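Local coordinates for glycoside Hydrolase (Bacteroides plebeius, PDB 5T3B), which probably hydrolyses glycosidic bonds, as a family 50 glycoside hydrolase of a gut Bacteroides, perhaps in agarose-type galactans, at residues E301-A307 with N344-I348; Y391-T397 with G406-Q412; T98-R102 with N242-L247. All blocks are in the same frame, centred on the assembly; numbering follows the deposited sequence.

Interaction 1: residues E301-A307 with N344-I348; sequences ELNNEFA and NSYII. With EDO (1,2-ethanediol), chain L.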
loop_
_atom_site.group_PDB
_atom_site.type_symbol
_atom_site.label_atom_id
_atom_site.label_comp_id
_atom_site.label_asym_id
_atom_site.label_seq_id
_atom_site.Cartn_x
_atom_site.Cartn_y
_atom_site.Cartn_z
ATOM N N GLU A 301 12.502 18.552 -14.865
ATOM C CA GLU A 301 11.128 19.106 -14.916
ATOM C C GLU A 301 10.307 18.569 -16.048
ATOM O O GLU A 301 9.155 18.184 -15.883
ATOM C CB GLU A 301 11.159 20.632 -14.900
ATOM C CG GLU A 301 9.804 21.257 -14.631
ATOM C CD GLU A 301 9.216 20.911 -13.230
ATOM O OE1 GLU A 301 9.952 20.413 -12.362
ATOM O OE2 GLU A 301 8.032 21.192 -12.992
ATOM N N LEU A 302 10.896 18.542 -17.237
ATOM C CA LEU A 302 10.226 18.009 -18.404
ATOM C C LEU A 302 9.941 16.538 -18.272
ATOM O O LEU A 302 8.857 16.070 -18.586
ATOM C CB LEU A 302 11.014 18.294 -19.696
ATOM C CG LEU A 302 11.026 19.737 -20.180
ATOM C CD1 LEU A 302 12.002 19.805 -21.344
ATOM C CD2 LEU A 302 9.611 20.168 -20.609
ATOM N N ASN A 303 10.923 15.811 -17.807
ATOM C CA ASN A 303 10.755 14.391 -17.497
ATOM C C ASN A 303 9.599 14.161 -16.518
ATOM O O ASN A 303 8.739 13.332 -16.764
ATOM C CB ASN A 303 12.025 13.751 -16.975
ATOM C CG ASN A 303 11.804 12.288 -16.676
ATOM O OD1 ASN A 303 11.431 11.493 -17.536
ATOM N ND2 ASN A 303 12.002 11.931 -15.423
ATOM N N ASN A 304 9.587 14.934 -15.449
ATOM C CA ASN A 304 8.589 14.740 -14.425
ATOM C C ASN A 304 7.224 15.051 -14.966
ATOM O O ASN A 304 6.268 14.305 -14.683
ATOM C CB ASN A 304 8.909 15.550 -13.186
ATOM C CG ASN A 304 10.098 15.010 -12.445
ATOM O OD1 ASN A 304 10.560 13.885 -12.679
ATOM N ND2 ASN A 304 10.695 15.862 -11.654
ATOM N N GLU A 305 7.075 16.149 -15.723
ATOM C CA GLU A 305 5.815 16.462 -16.352
ATOM C C GLU A 305 5.352 15.393 -17.313
ATOM O O GLU A 305 4.180 14.999 -17.311
ATOM C CB GLU A 305 5.901 17.805 -17.079
ATOM C CG GLU A 305 4.549 18.237 -17.582
ATOM C CD GLU A 305 4.551 19.595 -18.256
ATOM O OE1 GLU A 305 5.606 20.265 -18.262
ATOM O OE2 GLU A 305 3.475 19.966 -18.822
ATOM N N PHE A 306 6.275 14.891 -18.128
ATOM C CA PHE A 306 5.922 13.835 -19.075
ATOM C C PHE A 306 5.448 12.567 -18.357
ATOM O O PHE A 306 4.471 11.952 -18.765
ATOM C CB PHE A 306 7.085 13.523 -20.034
ATOM C CG PHE A 306 6.769 12.452 -21.010
ATOM C CD1 PHE A 306 5.917 12.692 -22.052
ATOM C CD2 PHE A 306 7.270 11.194 -20.834
ATOM C CE1 PHE A 306 5.581 11.650 -22.921
ATOM C CE2 PHE A 306 6.919 10.149 -21.651
ATOM C CZ PHE A 306 6.108 10.373 -22.740
ATOM N N ALA A 307 6.178 12.178 -17.293
ATOM C CA ALA A 307 5.739 11.055 -16.501
ATOM C C ALA A 307 4.313 11.262 -15.960
ATOM O O ALA A 307 3.520 10.337 -15.875
ATOM C CB ALA A 307 6.761 10.793 -15.385
ATOM N N ASN A 344 7.059 12.357 -7.325
ATOM C CA ASN A 344 6.794 13.242 -8.476
ATOM C C ASN A 344 5.440 13.863 -8.344
ATOM O O ASN A 344 4.435 13.177 -8.503
ATOM C CB ASN A 344 6.927 12.402 -9.755
ATOM C CG ASN A 344 6.680 13.173 -11.028
ATOM O OD1 ASN A 344 6.164 14.268 -11.007
ATOM N ND2 ASN A 344 7.012 12.583 -12.153
ATOM N N SER A 345 5.391 15.175 -8.093
ATOM C CA SER A 345 4.157 15.861 -7.868
ATOM C C SER A 345 3.201 15.734 -9.035
ATOM O O SER A 345 2.010 15.792 -8.834
ATOM C CB SER A 345 4.378 17.331 -7.548
ATOM O OG SER A 345 5.052 17.994 -8.587
ATOM N N TYR A 346 3.732 15.629 -10.274
ATOM C CA TYR A 346 2.839 15.499 -11.406
ATOM C C TYR A 346 2.087 14.175 -11.419
ATOM O O TYR A 346 0.948 14.083 -11.874
ATOM C CB TYR A 346 3.554 15.670 -12.744
ATOM C CG TYR A 346 4.131 17.049 -12.956
ATOM C CD1 TYR A 346 3.345 18.055 -13.505
ATOM C CD2 TYR A 346 5.438 17.335 -12.670
ATOM C CE1 TYR A 346 3.875 19.306 -13.740
ATOM C CE2 TYR A 346 5.990 18.574 -12.927
ATOM C CZ TYR A 346 5.196 19.562 -13.435
ATOM O OH TYR A 346 5.732 20.784 -13.663
ATOM N N ILE A 347 2.758 13.117 -10.957
ATOM C CA ILE A 347 2.123 11.793 -10.883
ATOM C C ILE A 347 1.093 11.789 -9.740
ATOM O O ILE A 347 -0.008 11.282 -9.891
ATOM C CB ILE A 347 3.163 10.705 -10.699
ATOM C CG1 ILE A 347 4.009 10.566 -11.955
ATOM C CG2 ILE A 347 2.526 9.361 -10.349
ATOM C CD1 ILE A 347 5.117 9.591 -11.854
ATOM N N ILE A 348 1.477 12.356 -8.608
ATOM C CA ILE A 348 0.544 12.454 -7.480
ATOM C C ILE A 348 -0.694 13.269 -7.881
ATOM O O ILE A 348 -1.805 12.915 -7.490
ATOM C CB ILE A 348 1.196 12.986 -6.216
ATOM C CG1 ILE A 348 2.363 12.085 -5.776
ATOM C CG2 ILE A 348 0.220 13.104 -5.055
ATOM C CD1 ILE A 348 2.011 10.681 -5.304
HETATM C C1 EDO L . 7.919 17.587 -10.044
HETATM O O1 EDO L . 7.708 18.854 -9.430
HETATM C C2 EDO L . 8.790 16.870 -9.062
HETATM O O2 EDO L . 8.046 16.473 -7.929
#
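The capped start of helix 345-354 packs against an early part of helix 300-324, with Asn344 and Tyr346 meeting Asn304, Glu305 and Glu301. Asn344 occupies the N-cap position and uses its amide twice. OD1 accepts from the backbone N of Tyr346 at 2.9 Å, a capping bond bent to an N-H...acceptor angle of 136°. ND2 reaches across to the backbone O of Asn304 at 3.1 Å, and this bond is nearly straight (169°), with the acceptor lying in the amide plane. With both amide atoms engaged, the flip of the group is fixed, and the start of one helix is capped and tied to the backbone of the other.

Tyr346 supplies the larger surface. With CG beside the backbone N and opposite the carbonyl carbon (chi1 -64°), one ring face is laid on helix 300-324: Glu305 CA sits over the ring centre, 3.8 Å from the centroid, a CH-pi contact. Farther out, Glu305 CG comes within 4.0 Å of Tyr346 CE1, while the carboxylate of Glu305 turns to a salt bridge with Lys289. At the ring edge the hydroxyl donates to Glu301: Tyr346 OH and Glu301 OE2 are only 2.4 Å apart, a very short bond whose exact length is doubtful. Ala307 adds an apolar patch, its CB resting 4.1 Å from Ile347 CD1.

A 1,2-ethanediol, probably from the crystallisation liquor, accepts through O2 from Ser345 N at 3.0 Å and also hydrogen-bonds Ser345 OG through O1. It therefore takes up a backbone N-H of the first helical turn. The capping bond is the classic Asn N-cap; here the same amide also bonds the backbone of helix 300-324.

Interaction 2: residues Y391-T397 with G406-Q412; sequences YTKGEDT and GFVVRDQ. With EDO (1,2-ethanediol), chain G.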
loop_
_atom_site.group_PDB
_atom_site.type_symbol
_atom_site.label_atom_id
_atom_site.label_comp_id
_atom_site.label_asym_id
_atom_site.label_seq_id
_atom_site.Cartn_x
_atom_site.Cartn_y
_atom_site.Cartn_z
ATOM N N TYR A 391 7.947 -2.780 5.902
ATOM C CA TYR A 391 8.371 -3.784 6.876
ATOM C C TYR A 391 9.816 -3.555 7.238
ATOM O O TYR A 391 10.526 -2.807 6.574
ATOM C CB TYR A 391 8.231 -5.235 6.329
ATOM C CG TYR A 391 9.096 -5.595 5.184
ATOM C CD1 TYR A 391 8.834 -5.201 3.866
ATOM C CD2 TYR A 391 10.244 -6.364 5.354
ATOM C CE1 TYR A 391 9.657 -5.535 2.834
ATOM C CE2 TYR A 391 11.054 -6.661 4.315
ATOM C CZ TYR A 391 10.796 -6.234 3.053
ATOM O OH TYR A 391 11.663 -6.534 1.989
ATOM N N THR A 392 10.246 -4.289 8.269
ATOM C CA THR A 392 11.640 -4.580 8.563
ATOM C C THR A 392 11.838 -6.056 8.700
ATOM O O THR A 392 10.868 -6.809 8.883
ATOM C CB THR A 392 12.130 -3.866 9.832
ATOM O OG1 THR A 392 11.386 -4.315 10.960
ATOM C CG2 THR A 392 12.039 -2.358 9.683
ATOM N N LYS A 393 13.124 -6.456 8.628
ATOM C CA LYS A 393 13.541 -7.866 8.748
ATOM C C LYS A 393 14.330 -7.993 10.044
ATOM O O LYS A 393 15.103 -7.111 10.411
ATOM C CB LYS A 393 14.542 -8.177 7.626
ATOM C CG LYS A 393 14.052 -7.948 6.226
ATOM C CD LYS A 393 15.220 -7.858 5.216
ATOM C CE LYS A 393 14.809 -7.486 3.807
ATOM N NZ LYS A 393 16.071 -7.321 3.010
ATOM N N GLY A 394 14.242 -9.148 10.685
ATOM C CA GLY A 394 14.996 -9.433 11.920
ATOM C C GLY A 394 16.242 -10.266 11.695
ATOM O O GLY A 394 16.186 -11.373 11.148
ATOM N N GLU A 395 17.369 -9.758 12.157
ATOM C CA GLU A 395 18.636 -10.474 12.059
ATOM C C GLU A 395 18.651 -11.748 12.905
ATOM O O GLU A 395 19.291 -12.736 12.542
ATOM C CB GLU A 395 19.761 -9.524 12.493
ATOM C CG GLU A 395 21.134 -10.155 12.516
ATOM C CD GLU A 395 22.211 -9.106 12.901
ATOM O OE1 GLU A 395 22.171 -8.620 14.078
ATOM O OE2 GLU A 395 23.116 -8.841 12.071
ATOM N N ASP A 396 17.878 -11.735 13.978
ATOM C CA ASP A 396 17.759 -12.866 14.877
ATOM C C ASP A 396 17.262 -14.132 14.247
ATOM O O ASP A 396 17.492 -15.232 14.754
ATOM C CB ASP A 396 16.856 -12.540 16.129
ATOM C CG ASP A 396 15.414 -12.132 15.807
ATOM O OD1 ASP A 396 15.044 -11.884 14.652
ATOM O OD2 ASP A 396 14.572 -12.071 16.840
ATOM N N THR A 397 16.586 -14.026 13.128
ATOM C CA THR A 397 16.107 -15.195 12.408
ATOM C C THR A 397 17.234 -15.991 11.780
ATOM O O THR A 397 17.034 -17.146 11.386
ATOM C CB THR A 397 15.083 -14.789 11.331
ATOM O OG1 THR A 397 15.743 -14.040 10.294
ATOM C CG2 THR A 397 13.859 -14.141 11.900
ATOM N N GLY A 406 13.150 -3.780 2.711
ATOM C CA GLY A 406 12.946 -3.509 4.099
ATOM C C GLY A 406 14.244 -3.530 4.886
ATOM O O GLY A 406 15.098 -4.402 4.633
ATOM N N PHE A 407 14.407 -2.604 5.811
ATOM C CA PHE A 407 15.629 -2.577 6.581
ATOM C C PHE A 407 15.754 -3.773 7.531
ATOM O O PHE A 407 14.732 -4.338 7.942
ATOM C CB PHE A 407 15.744 -1.288 7.366
ATOM C CG PHE A 407 15.763 -0.015 6.560
ATOM C CD1 PHE A 407 16.410 0.105 5.368
ATOM C CD2 PHE A 407 15.162 1.077 7.099
ATOM C CE1 PHE A 407 16.503 1.356 4.721
ATOM C CE2 PHE A 407 15.212 2.289 6.494
ATOM C CZ PHE A 407 15.920 2.442 5.344
ATOM N N VAL A 408 16.985 -4.089 7.879
ATOM C CA VAL A 408 17.261 -5.115 8.880
ATOM C C VAL A 408 17.442 -4.483 10.265
ATOM O O VAL A 408 18.187 -3.516 10.408
ATOM C CB VAL A 408 18.546 -5.871 8.535
ATOM C CG1 VAL A 408 18.848 -6.964 9.571
ATOM C CG2 VAL A 408 18.459 -6.465 7.137
ATOM N N VAL A 409 16.749 -5.035 11.254
ATOM C CA VAL A 409 16.870 -4.651 12.636
ATOM C C VAL A 409 17.362 -5.875 13.413
ATOM O O VAL A 409 17.467 -6.966 12.855
ATOM C CB VAL A 409 15.582 -4.059 13.219
ATOM C CG1 VAL A 409 15.210 -2.750 12.523
ATOM C CG2 VAL A 409 14.434 -5.027 13.154
ATOM N N ARG A 410 17.685 -5.680 14.682
ATOM C CA ARG A 410 18.375 -6.783 15.365
ATOM C C ARG A 410 17.505 -8.004 15.649
ATOM O O ARG A 410 17.993 -9.138 15.652
ATOM C CB ARG A 410 19.013 -6.308 16.663
ATOM C CG ARG A 410 20.145 -5.318 16.497
ATOM C CD ARG A 410 21.337 -5.911 15.832
ATOM N NE ARG A 410 22.464 -4.960 15.874
ATOM C CZ ARG A 410 23.599 -5.167 15.262
ATOM N NH1 ARG A 410 23.816 -6.269 14.560
ATOM N NH2 ARG A 410 24.542 -4.252 15.371
ATOM N N ASP A 411 16.225 -7.784 15.995
ATOM C CA ASP A 411 15.380 -8.872 16.509
ATOM C C ASP A 411 13.920 -8.536 16.336
ATOM O O ASP A 411 13.572 -7.443 15.843
ATOM C CB ASP A 411 15.772 -9.202 17.930
ATOM C CG ASP A 411 15.607 -8.104 18.863
ATOM O OD1 ASP A 411 14.828 -7.155 18.606
ATOM O OD2 ASP A 411 16.266 -8.115 19.944
ATOM N N GLN A 412 13.059 -9.470 16.716
ATOM C CA GLN A 412 11.623 -9.280 16.511
ATOM C C GLN A 412 11.071 -8.117 17.333
ATOM O O GLN A 412 10.204 -7.404 16.849
ATOM C CB GLN A 412 10.848 -10.571 16.816
ATOM C CG GLN A 412 11.268 -11.748 15.950
ATOM C CD GLN A 412 11.175 -11.457 14.473
ATOM O OE1 GLN A 412 12.150 -11.638 13.664
ATOM N NE2 GLN A 412 10.053 -11.027 14.104
HETATM C C1 EDO G . 9.699 -5.954 -1.032
HETATM O O1 EDO G . 10.471 -6.809 -0.376
HETATM C C2 EDO G . 10.433 -4.650 -1.114
HETATM O O2 EDO G . 11.673 -4.675 -1.881
HETATM O O HOH W 1 12.265 -0.717 6.245
HETATM O O HOH W 2 17.547 -5.106 4.035
HETATM O O HOH W 3 20.653 -9.759 15.986
HETATM O O HOH W 4 25.495 -7.991 12.524
#
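Tyr391 lays one ring face against Gly406, whose CA is 3.9 Å from the ring centroid and offset toward the rim, a CH-pi contact. Tyr391 CG lies between its backbone N and carbonyl carbon (chi1 65°), which turns the ring over Gly406. The hydroxyl accepts a weak bond from Gly406 N and also pairs with a 1,2-ethanediol O1. An alanine here has neither ring nor hydroxyl, and would probably leave a gap over Gly406 CA and its N-H without this weak acceptor.

Beyond it the backbones pair in parallel: Lys393 N donates to Phe407 O at 2.7 Å and Val409 N to Lys393 O at 2.8 Å, bracketing Val408. Lys393 extends past Gly406, its CE 3.2 Å from Gly406 O, while NZ goes to the carbonyls of Asn401, Ser403 and Gly404.

Glu395 and Arg410 run side by side in the same direction. Arg410 NH1 meets Glu395 OE1 at 2.9 Å on its syn side, in the guanidinium plane, and NE takes Glu46. Asp396 OD2, approached from above the carboxylate plane, accepts from Gln412 N at 3.0 Å.

Pairing also antiparallel with strand 39-48, strand 407-409 joins it to strand 385-394, one of the parallel strands consistent with a (beta/alpha)8 barrel.

Interaction 3: residues T98-R102 with N242-L247; sequences TGRFR and NNPDVL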
loop_
_atom_site.group_PDB
_atom_site.type_symbol
_atom_site.label_atom_id
_atom_site.label_comp_id
_atom_site.label_asym_id
_atom_site.label_seq_id
_atom_site.Cartn_x
_atom_site.Cartn_y
_atom_site.Cartn_z
ATOM N N THR A 98 -23.670 3.374 2.287
ATOM C CA THR A 98 -24.103 3.079 0.923
ATOM C C THR A 98 -24.143 1.612 0.581
ATOM O O THR A 98 -24.548 1.215 -0.541
ATOM C CB THR A 98 -23.182 3.759 -0.104
ATOM O OG1 THR A 98 -21.887 3.148 0.051
ATOM C CG2 THR A 98 -23.111 5.258 0.068
ATOM N N GLY A 99 -23.744 0.777 1.546
ATOM C CA GLY A 99 -23.658 -0.646 1.315
ATOM C C GLY A 99 -22.343 -1.110 0.692
ATOM O O GLY A 99 -22.167 -2.289 0.377
ATOM N N ARG A 100 -21.420 -0.149 0.482
ATOM C CA ARG A 100 -20.144 -0.438 -0.143
ATOM C C ARG A 100 -19.068 0.384 0.553
ATOM O O ARG A 100 -19.322 1.501 1.030
ATOM C CB ARG A 100 -20.190 -0.026 -1.629
ATOM C CG ARG A 100 -21.191 -0.809 -2.431
ATOM C CD ARG A 100 -20.904 -2.280 -2.596
ATOM N NE ARG A 100 -19.642 -2.539 -3.272
ATOM C CZ ARG A 100 -19.476 -2.445 -4.583
ATOM N NH1 ARG A 100 -20.507 -2.239 -5.389
ATOM N NH2 ARG A 100 -18.283 -2.557 -5.085
ATOM N N PHE A 101 -17.851 -0.141 0.548
ATOM C CA PHE A 101 -16.694 0.657 0.948
ATOM C C PHE A 101 -16.636 1.918 0.100
ATOM O O PHE A 101 -16.774 1.860 -1.114
ATOM C CB PHE A 101 -15.390 -0.164 0.850
ATOM C CG PHE A 101 -15.177 -1.092 2.009
ATOM C CD1 PHE A 101 -14.749 -0.603 3.229
ATOM C CD2 PHE A 101 -15.434 -2.425 1.885
ATOM C CE1 PHE A 101 -14.555 -1.452 4.327
ATOM C CE2 PHE A 101 -15.238 -3.280 2.973
ATOM C CZ PHE A 101 -14.808 -2.794 4.187
ATOM N N ARG A 102 -16.303 3.006 0.744
ATOM C CA ARG A 102 -16.190 4.298 0.032
ATOM C C ARG A 102 -15.243 5.214 0.804
ATOM O O ARG A 102 -14.760 4.829 1.858
ATOM C CB ARG A 102 -17.581 4.926 -0.139
ATOM C CG ARG A 102 -18.192 5.378 1.147
ATOM C CD ARG A 102 -19.651 5.810 0.967
ATOM N NE ARG A 102 -20.202 6.427 2.121
ATOM C CZ ARG A 102 -19.935 7.648 2.507
ATOM N NH1 ARG A 102 -19.172 8.466 1.761
ATOM N NH2 ARG A 102 -20.402 8.081 3.651
ATOM N N ASN A 242 -19.475 -5.752 -7.384
ATOM C CA ASN A 242 -20.690 -5.780 -6.569
ATOM C C ASN A 242 -20.599 -6.658 -5.338
ATOM O O ASN A 242 -21.565 -7.206 -4.852
ATOM C CB ASN A 242 -21.896 -6.170 -7.419
ATOM C CG ASN A 242 -22.096 -5.206 -8.565
ATOM O OD1 ASN A 242 -22.087 -5.581 -9.775
ATOM N ND2 ASN A 242 -22.205 -3.999 -8.224
ATOM N N ASN A 243 -19.389 -6.780 -4.818
ATOM C CA ASN A 243 -19.105 -7.649 -3.698
ATOM C C ASN A 243 -18.724 -6.749 -2.521
ATOM O O ASN A 243 -17.637 -6.113 -2.553
ATOM C CB ASN A 243 -18.004 -8.612 -4.083
ATOM C CG ASN A 243 -17.732 -9.624 -2.995
ATOM O OD1 ASN A 243 -17.906 -9.342 -1.788
ATOM N ND2 ASN A 243 -17.328 -10.799 -3.405
ATOM N N PRO A 244 -19.525 -6.669 -1.458
ATOM C CA PRO A 244 -19.287 -5.701 -0.395
ATOM C C PRO A 244 -18.018 -5.960 0.418
ATOM O O PRO A 244 -17.544 -5.044 1.060
ATOM C CB PRO A 244 -20.495 -5.799 0.503
ATOM C CG PRO A 244 -20.973 -7.203 0.257
ATOM C CD PRO A 244 -20.745 -7.465 -1.225
ATOM N N ASP A 245 -17.456 -7.164 0.338
ATOM C CA ASP A 245 -16.246 -7.507 1.122
ATOM C C ASP A 245 -14.971 -7.222 0.399
ATOM O O ASP A 245 -13.894 -7.530 0.929
ATOM C CB ASP A 245 -16.340 -8.958 1.562
ATOM C CG ASP A 245 -17.489 -9.150 2.549
ATOM O OD1 ASP A 245 -17.733 -8.263 3.417
ATOM O OD2 ASP A 245 -18.169 -10.214 2.426
ATOM N N VAL A 246 -15.061 -6.605 -0.753
ATOM C CA VAL A 246 -13.907 -6.157 -1.519
ATOM C C VAL A 246 -13.648 -4.692 -1.225
ATOM O O VAL A 246 -14.477 -3.830 -1.439
ATOM C CB VAL A 246 -14.120 -6.466 -2.997
ATOM C CG1 VAL A 246 -12.998 -5.863 -3.828
ATOM C CG2 VAL A 246 -14.290 -7.914 -3.269
ATOM N N LEU A 247 -12.490 -4.403 -0.603
ATOM C CA LEU A 247 -12.096 -3.051 -0.255
ATOM C C LEU A 247 -11.926 -2.210 -1.522
ATOM O O LEU A 247 -12.317 -1.051 -1.579
ATOM C CB LEU A 247 -10.817 -3.082 0.577
ATOM C CG LEU A 247 -10.207 -1.824 1.056
ATOM C CD1 LEU A 247 -11.192 -1.094 1.968
ATOM C CD2 LEU A 247 -8.937 -2.127 1.812
HETATM O O HOH W 5 -17.784 -2.694 -0.629
HETATM O O HOH W 6 -16.630 -3.596 -2.967
#
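Ring contacts centre on Phe101, which packs on Leu247 and takes the carbonyl of Pro244 at its rim, with Val246 O approaching obliquely. Leu247 CD1 lies over one ring face, offset toward the rim and 4.1 Å from the Phe101 centroid, a CH-pi contact; the leucine reaches there with CG opposite its backbone N (chi1 180°). At the ring edge, near its plane, Pro244 O is 3.5 Å from Phe101 CD2, an approach that sets a carbonyl against the ring's C-H rim.

No direct hydrogen bond joins the segments; waters and the carboxylate of Asp327 bridge them. Water 5 accepts from Phe101 N at 2.8 Å and from Arg100 NE, and donates to Pro244 O at 2.9 Å. Water 6 accepts from Arg100 NH2 at 2.9 Å and sits 2.7 Å from Asn243 O. Both lie in the guanidinium plane, whereas Asn243 N lies 4.3 Å above its centre. Bends at chi2 and chi3 fold the arginine into this position. Its charge is met by Asp327, which also accepts from Asn242 N and thus holds both segments.

Within segment 242-247, Asn243 OD1 accepts from Asp245 N, an Asx turn set on a type I beta turn from Asn243 to Val246.

Around the contact, Phe101 and Leu247 both touch Ile113 of strand 111-114, the backbones of Asp245 and Leu247 bond to Gln189 of strand 188-190, and Asn243 and Asp245 touch helix 169-182.

All three contacts are partly buried and lie 19 to 21 Å from the chain centre, but they join different elements and do not touch; their centres are 33 to 36 Å apart. Interaction 1 links two helices through side chains and a cap, interaction 2 relies chiefly on backbone pairing between strands with a salt bridge at its more open end, and interaction 3 joins two loops by ring packing and water, without a direct hydrogen bond between them. Interactions 2 and 3 lie on opposite sides of the chain's centre. Interaction 3 spans the longest sequence separation: the closest ends of its segments are 140 residues apart, against 37 in interaction 1 and nine in interaction 2.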